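PDB 6H0C: putative diflavin flavoprotein A 3 from Synechocystis sp., which probably carries electrons from NADH to oxygen, reducing it to water, this chain being its flavodiiron core of metallo-hydrolase-like and flavodoxin-like domains. Local coordinates for residues D194-Y197 with Y198-L202; G319-T323 with P324-A328; L329-T332 with L333-S337. All coordinates share one frame; numbering follows the deposited sequence.

Contact 1 lies in the metallo-hydrolase-like part of the flavodiiron core, within helix 189-202, while contacts 2 and 3 belong to the flavodoxin-like part and share helix 323-335. Contact 2 forms the start of that helix and contact 3 its end, where the chain leaves for strand 341-348; their centres are about 14 Å apart and their segments adjoin in sequence. The centre of contact 1 is about 31 Å from that of either of the others, and its nearest atoms stay about 18 Å from contact 2 and about 21 Å from contact 3. All three are local contacts, a buried one in the later turns of its helix set against the two ends of a more exposed helix.

Contact 1: residues D194-Y197 with Y198-L202; sequences DRRY and YFDCL
Arg196 sets out with CG opposite its backbone N (chi1 177°) and then bends at chi2 (72°), which swings the guanidinium along the helix to Asp200, one turn on. NE of Arg196 meets OD1 of Asp200 at 2.9 Å in a salt bridge, and NH2 of Arg196 reaches the same OD1 at 3.2 Å, so a side-on pair of N-H groups closes on a single carboxylate oxygen. That oxygen lies in the guanidinium plane and is approached on its syn side, although the two flat groups are turned 76° apart. Arginine suits the place because its long chain can bend, run along the helix to the next turn and still present two donors.

This is helix 189-202 of the metallo-hydrolase-like domain, and Tyr197 and Cys201 form a second i to i+4 pair on it. SG of Cys201 sits over one face of the Tyr197 ring, 3.6 Å from its centroid and shifted toward the rim, 3.4 Å from CZ of Tyr197: a sulfur-aromatic contact for which the small, polarisable thiol is well fitted. Beneath both pairs runs regular alpha-helical bonding, for instance Asp200 N to Arg196 O at 2.9 Å. Phe199 packs edge-to-face on Tyr244 of helix 237-253. Trp247 of that helix makes a cation-pi contact with Arg196, while the hydroxyl of Tyr197 is hydrogen-bonded to the carbonyl of Ile29.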
# COMPACT_ATOMS: atom_id res chain seq x y z
N ASP A 194 -1.95 13.26 11.23
CA ASP A 194 -2.17 12.61 9.94
C ASP A 194 -1.01 11.68 9.55
O ASP A 194 -1.22 10.56 9.08
CB ASP A 194 -2.38 13.66 8.85
CG ASP A 194 -3.63 14.46 9.07
OD1 ASP A 194 -3.56 15.71 9.00
OD2 ASP A 194 -4.69 13.84 9.33
N ARG A 195 0.22 12.14 9.77
CA ARG A 195 1.39 11.37 9.38
C ARG A 195 1.56 10.11 10.24
O ARG A 195 1.92 9.05 9.72
CB ARG A 195 2.64 12.25 9.45
CG ARG A 195 2.76 13.19 8.25
CD ARG A 195 3.80 14.26 8.46
NE ARG A 195 4.16 14.87 7.19
CZ ARG A 195 4.86 16.00 7.07
NH1 ARG A 195 5.26 16.65 8.16
NH2 ARG A 195 5.14 16.48 5.86
N ARG A 196 1.27 10.22 11.53
CA ARG A 196 1.32 9.06 12.42
C ARG A 196 0.21 8.06 12.08
O ARG A 196 0.45 6.86 12.06
CB ARG A 196 1.22 9.50 13.89
CG ARG A 196 1.18 8.36 14.90
CD ARG A 196 2.54 7.70 15.03
NE ARG A 196 2.44 6.29 15.40
CZ ARG A 196 2.77 5.80 16.59
NH1 ARG A 196 3.23 6.61 17.54
NH2 ARG A 196 2.65 4.51 16.83
N TYR A 197 -0.99 8.56 11.83
CA TYR A 197 -2.12 7.70 11.52
C TYR A 197 -1.85 6.96 10.21
O TYR A 197 -2.15 5.77 10.07
CB TYR A 197 -3.41 8.52 11.43
CG TYR A 197 -4.65 7.68 11.25
CD1 TYR A 197 -5.13 6.90 12.30
CD2 TYR A 197 -5.33 7.65 10.04
CE1 TYR A 197 -6.26 6.11 12.14
CE2 TYR A 197 -6.46 6.87 9.88
CZ TYR A 197 -6.93 6.11 10.93
OH TYR A 197 -8.05 5.33 10.77
N TYR A 198 -1.26 7.68 9.26
CA TYR A 198 -0.87 7.11 7.99
C TYR A 198 0.13 5.98 8.21
O TYR A 198 -0.06 4.87 7.70
CB TYR A 198 -0.28 8.20 7.09
CG TYR A 198 0.06 7.76 5.67
CD1 TYR A 198 1.27 7.14 5.38
CD2 TYR A 198 -0.84 7.98 4.62
CE1 TYR A 198 1.59 6.75 4.09
CE2 TYR A 198 -0.53 7.60 3.32
CZ TYR A 198 0.68 6.99 3.05
OH TYR A 198 0.99 6.61 1.76
N PHE A 199 1.18 6.24 8.98
CA PHE A 199 2.14 5.19 9.30
C PHE A 199 1.47 3.98 9.94
O PHE A 199 1.69 2.84 9.53
CB PHE A 199 3.23 5.71 10.23
CG PHE A 199 4.22 4.66 10.64
CD1 PHE A 199 3.97 3.83 11.72
CD2 PHE A 199 5.40 4.48 9.92
CE1 PHE A 199 4.87 2.85 12.10
CE2 PHE A 199 6.31 3.50 10.30
CZ PHE A 199 6.05 2.68 11.38
N ASP A 200 0.67 4.23 10.97
CA ASP A 200 0.01 3.17 11.72
C ASP A 200 -0.89 2.29 10.86
O ASP A 200 -0.89 1.07 11.01
CB ASP A 200 -0.83 3.77 12.85
CG ASP A 200 0.03 4.35 13.96
OD1 ASP A 200 1.26 4.07 13.99
OD2 ASP A 200 -0.53 5.07 14.82
N CYS A 201 -1.65 2.90 9.96
CA CYS A 201 -2.57 2.13 9.13
C CYS A 201 -1.87 1.38 8.00
O CYS A 201 -2.21 0.22 7.72
CB CYS A 201 -3.65 3.04 8.55
SG CYS A 201 -4.79 3.69 9.78
N LEU A 202 -0.91 2.04 7.35
CA LEU A 202 -0.31 1.52 6.12
C LEU A 202 1.01 0.78 6.31
O LEU A 202 1.32 -0.13 5.54
CB LEU A 202 -0.08 2.66 5.12
CG LEU A 202 -1.24 2.99 4.17
CD1 LEU A 202 -2.37 3.71 4.87
CD2 LEU A 202 -0.73 3.81 2.99

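Contact 2: residues G319-T323 with P324-A328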
# COMPACT_ATOMS: atom_id res chain seq x y z
N GLY A 319 -16.45 -21.03 -5.32
CA GLY A 319 -16.74 -21.91 -4.20
C GLY A 319 -15.54 -22.32 -3.37
O GLY A 319 -15.68 -23.09 -2.41
N HIS A 320 -14.36 -21.80 -3.71
CA HIS A 320 -13.15 -22.21 -3.01
C HIS A 320 -12.28 -21.02 -2.64
O HIS A 320 -12.38 -19.95 -3.23
CB HIS A 320 -12.32 -23.17 -3.87
CG HIS A 320 -13.01 -24.46 -4.18
ND1 HIS A 320 -13.65 -24.69 -5.38
CD2 HIS A 320 -13.16 -25.59 -3.45
CE1 HIS A 320 -14.17 -25.90 -5.38
NE2 HIS A 320 -13.88 -26.47 -4.22
N ALA A 321 -11.42 -21.24 -1.64
CA ALA A 321 -10.37 -20.29 -1.35
C ALA A 321 -9.43 -20.18 -2.56
O ALA A 321 -9.27 -21.15 -3.31
CB ALA A 321 -9.60 -20.71 -0.10
N PRO A 322 -8.82 -19.01 -2.75
CA PRO A 322 -7.77 -18.87 -3.76
C PRO A 322 -6.63 -19.83 -3.45
O PRO A 322 -6.34 -20.09 -2.27
CB PRO A 322 -7.32 -17.42 -3.60
CG PRO A 322 -8.49 -16.73 -2.97
CD PRO A 322 -9.08 -17.75 -2.05
N THR A 323 -5.98 -20.34 -4.49
CA THR A 323 -4.88 -21.28 -4.31
C THR A 323 -3.82 -20.81 -3.31
O THR A 323 -3.35 -21.61 -2.51
CB THR A 323 -4.22 -21.57 -5.65
OG1 THR A 323 -5.16 -22.24 -6.49
CG2 THR A 323 -3.01 -22.45 -5.45
N PRO A 324 -3.44 -19.52 -3.34
CA PRO A 324 -2.43 -19.07 -2.37
C PRO A 324 -2.87 -19.18 -0.91
O PRO A 324 -2.02 -19.36 -0.03
CB PRO A 324 -2.21 -17.61 -2.76
CG PRO A 324 -2.59 -17.57 -4.24
CD PRO A 324 -3.77 -18.48 -4.33
N ILE A 325 -4.17 -19.06 -0.65
CA ILE A 325 -4.68 -19.26 0.70
C ILE A 325 -4.59 -20.74 1.07
O ILE A 325 -4.25 -21.08 2.21
CB ILE A 325 -6.15 -18.79 0.84
CG1 ILE A 325 -6.23 -17.26 0.88
CG2 ILE A 325 -6.79 -19.40 2.08
CD1 ILE A 325 -5.61 -16.62 2.11
N GLN A 326 -4.90 -21.63 0.13
CA GLN A 326 -4.80 -23.07 0.38
C GLN A 326 -3.37 -23.51 0.71
O GLN A 326 -3.14 -24.27 1.66
CB GLN A 326 -5.33 -23.87 -0.81
CG GLN A 326 -6.81 -23.62 -1.11
CD GLN A 326 -7.31 -24.40 -2.32
OE1 GLN A 326 -6.86 -25.52 -2.59
NE2 GLN A 326 -8.25 -23.82 -3.05
N THR A 327 -2.39 -23.04 -0.06
CA THR A 327 -1.01 -23.41 0.20
C THR A 327 -0.50 -22.77 1.50
O THR A 327 0.20 -23.43 2.27
CB THR A 327 -0.08 -23.04 -0.97
OG1 THR A 327 -0.13 -21.63 -1.19
CG2 THR A 327 -0.52 -23.76 -2.24
N ALA A 328 -0.85 -21.51 1.77
CA ALA A 328 -0.50 -20.88 3.06
C ALA A 328 -1.08 -21.68 4.23
O ALA A 328 -0.44 -21.82 5.28
CB ALA A 328 -0.98 -19.42 3.11
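Gln326 reaches back from the first turn of the helix to the loop before it, and its NE2 gives a hydrogen bond of 2.9 Å to the carbonyl O of Ala321. The carbonyl is approached from above its plane, 38° out of it, while the acceptor lies close to the plane of the glutamine amide. CG of Gln326 stands beside the backbone N (chi1 -62°) and the chain runs on extended, giving the length needed to span to the loop; a long, neutral donor suits this exposed position. Beside it the methyl CB of Ala321 rests on CG2 of Ile325 at 3.8 Å, and the ring atom CD of Pro322 lies alongside CG1 of Ile325 at 4.1 Å, the two side chains pointing the same way.

The backbone sets these groups in place. Pro322 holds the N-cap position, and its O accepts from Gln326 N at 3.2 Å, in the carbonyl plane, and more weakly from Ile325 N at 2.9 Å. Thr323 O then takes Thr327 N at 3.0 Å, the next regular helical bond. Pro324 fits the first turn well: its nitrogen has no hydrogen to give, and at a helix start none is required by an earlier carbonyl. Its ring meets Thr323 nearly at right angles; CD of Pro324 lies 3.4 Å from CB of Thr323, a closeness imposed by the peptide bond that joins them.

Farther out, the apolar side of this turn faces the domain. Ala321 touches Ala354 and Met357, and Ile325 touches Leu358, all on helix 353-364, while Pro322 leans on Ser314 and Pro315 in the loop that follows strand 309-313 of the parallel flavodoxin-like sheet.

Contact 3: residues L329-T332 with L333-S337; sequences LGIT and LANAS
Leu329 and Leu333, one helical turn apart, supply the apolar contact: their side chains lie side by side and point the same way, with the CD1 methyls 3.8 Å apart. CG of Leu329 stands opposite its own N (chi1 166°) and that of Leu333 beside its N (chi1 -71°), and these different first torsions bring the branched ends together.

Main-chain i to i+4 bonds such as Leu333 N to Leu329 O carry the helix on; near its end other polar bonds join them. Asn335 turns its amide back, so that ND2 donates to Ile331 O over 2.7 Å in a nearly straight bond (164°). A short amide is well suited here, since it supplies an N-H to a carbonyl of the last turn. Thr332 O accepts twice: from Ala336 N at 2.7 Å, and from Asn335 N at 3.1 Å, the latter well above the carbonyl plane. The hydroxyl of Thr332 binds Ala328 O.

Helix 323-335 is the crossover between strands 309-313 and 341-348; the branched, apolar leucines suit its side toward helix 353-364, where both touch Phe362, while Ile331 touches Ile300 of helix 297-306 and Thr332 touches Phe310 and Phe312 of strand 309-313.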
# COMPACT_ATOMS: atom_id res chain seq x y z
N LEU A 329 -2.29 -22.19 4.06
CA LEU A 329 -2.95 -22.99 5.09
C LEU A 329 -2.12 -24.23 5.44
O LEU A 329 -1.95 -24.56 6.62
CB LEU A 329 -4.35 -23.41 4.62
CG LEU A 329 -5.06 -24.51 5.42
CD1 LEU A 329 -5.47 -24.00 6.79
CD2 LEU A 329 -6.27 -25.05 4.66
N GLY A 330 -1.58 -24.90 4.42
CA GLY A 330 -0.75 -26.07 4.63
C GLY A 330 0.51 -25.74 5.41
O GLY A 330 0.90 -26.47 6.34
N ILE A 331 1.17 -24.65 5.03
CA ILE A 331 2.39 -24.24 5.71
C ILE A 331 2.08 -23.85 7.14
O ILE A 331 2.84 -24.17 8.06
CB ILE A 331 3.07 -23.06 4.97
CG1 ILE A 331 3.48 -23.50 3.55
CG2 ILE A 331 4.28 -22.56 5.75
CD1 ILE A 331 3.92 -22.36 2.65
N THR A 332 0.95 -23.18 7.35
CA THR A 332 0.56 -22.76 8.69
C THR A 332 0.27 -23.98 9.57
O THR A 332 0.77 -24.07 10.69
CB THR A 332 -0.65 -21.82 8.65
OG1 THR A 332 -0.31 -20.63 7.92
CG2 THR A 332 -1.08 -21.43 10.06
N LEU A 333 -0.52 -24.92 9.05
CA LEU A 333 -0.83 -26.12 9.83
C LEU A 333 0.42 -26.95 10.11
O LEU A 333 0.56 -27.52 11.20
CB LEU A 333 -1.87 -26.99 9.10
CG LEU A 333 -3.29 -26.44 9.05
CD1 LEU A 333 -4.17 -27.33 8.20
CD2 LEU A 333 -3.85 -26.34 10.45
N ALA A 334 1.34 -27.00 9.14
CA ALA A 334 2.56 -27.78 9.31
C ALA A 334 3.50 -27.15 10.33
O ALA A 334 4.38 -27.82 10.85
CB ALA A 334 3.28 -27.94 7.98
N ASN A 335 3.31 -25.87 10.63
CA ASN A 335 4.29 -25.17 11.46
C ASN A 335 3.79 -24.53 12.74
O ASN A 335 4.57 -24.32 13.67
CB ASN A 335 4.97 -24.09 10.63
CG ASN A 335 5.92 -24.67 9.62
OD1 ASN A 335 7.04 -25.07 9.96
ND2 ASN A 335 5.48 -24.74 8.37
N ALA A 336 2.50 -24.22 12.81
CA ALA A 336 1.98 -23.51 13.97
C ALA A 336 1.73 -24.45 15.15
O ALA A 336 1.17 -25.54 15.01
CB ALA A 336 0.70 -22.76 13.61
N SER A 337 2.16 -24.01 16.33
CA SER A 337 1.80 -24.69 17.57
C SER A 337 0.32 -24.45 17.89
O SER A 337 -0.21 -23.36 17.66
CB SER A 337 2.67 -24.20 18.71
OG SER A 337 2.09 -24.56 19.95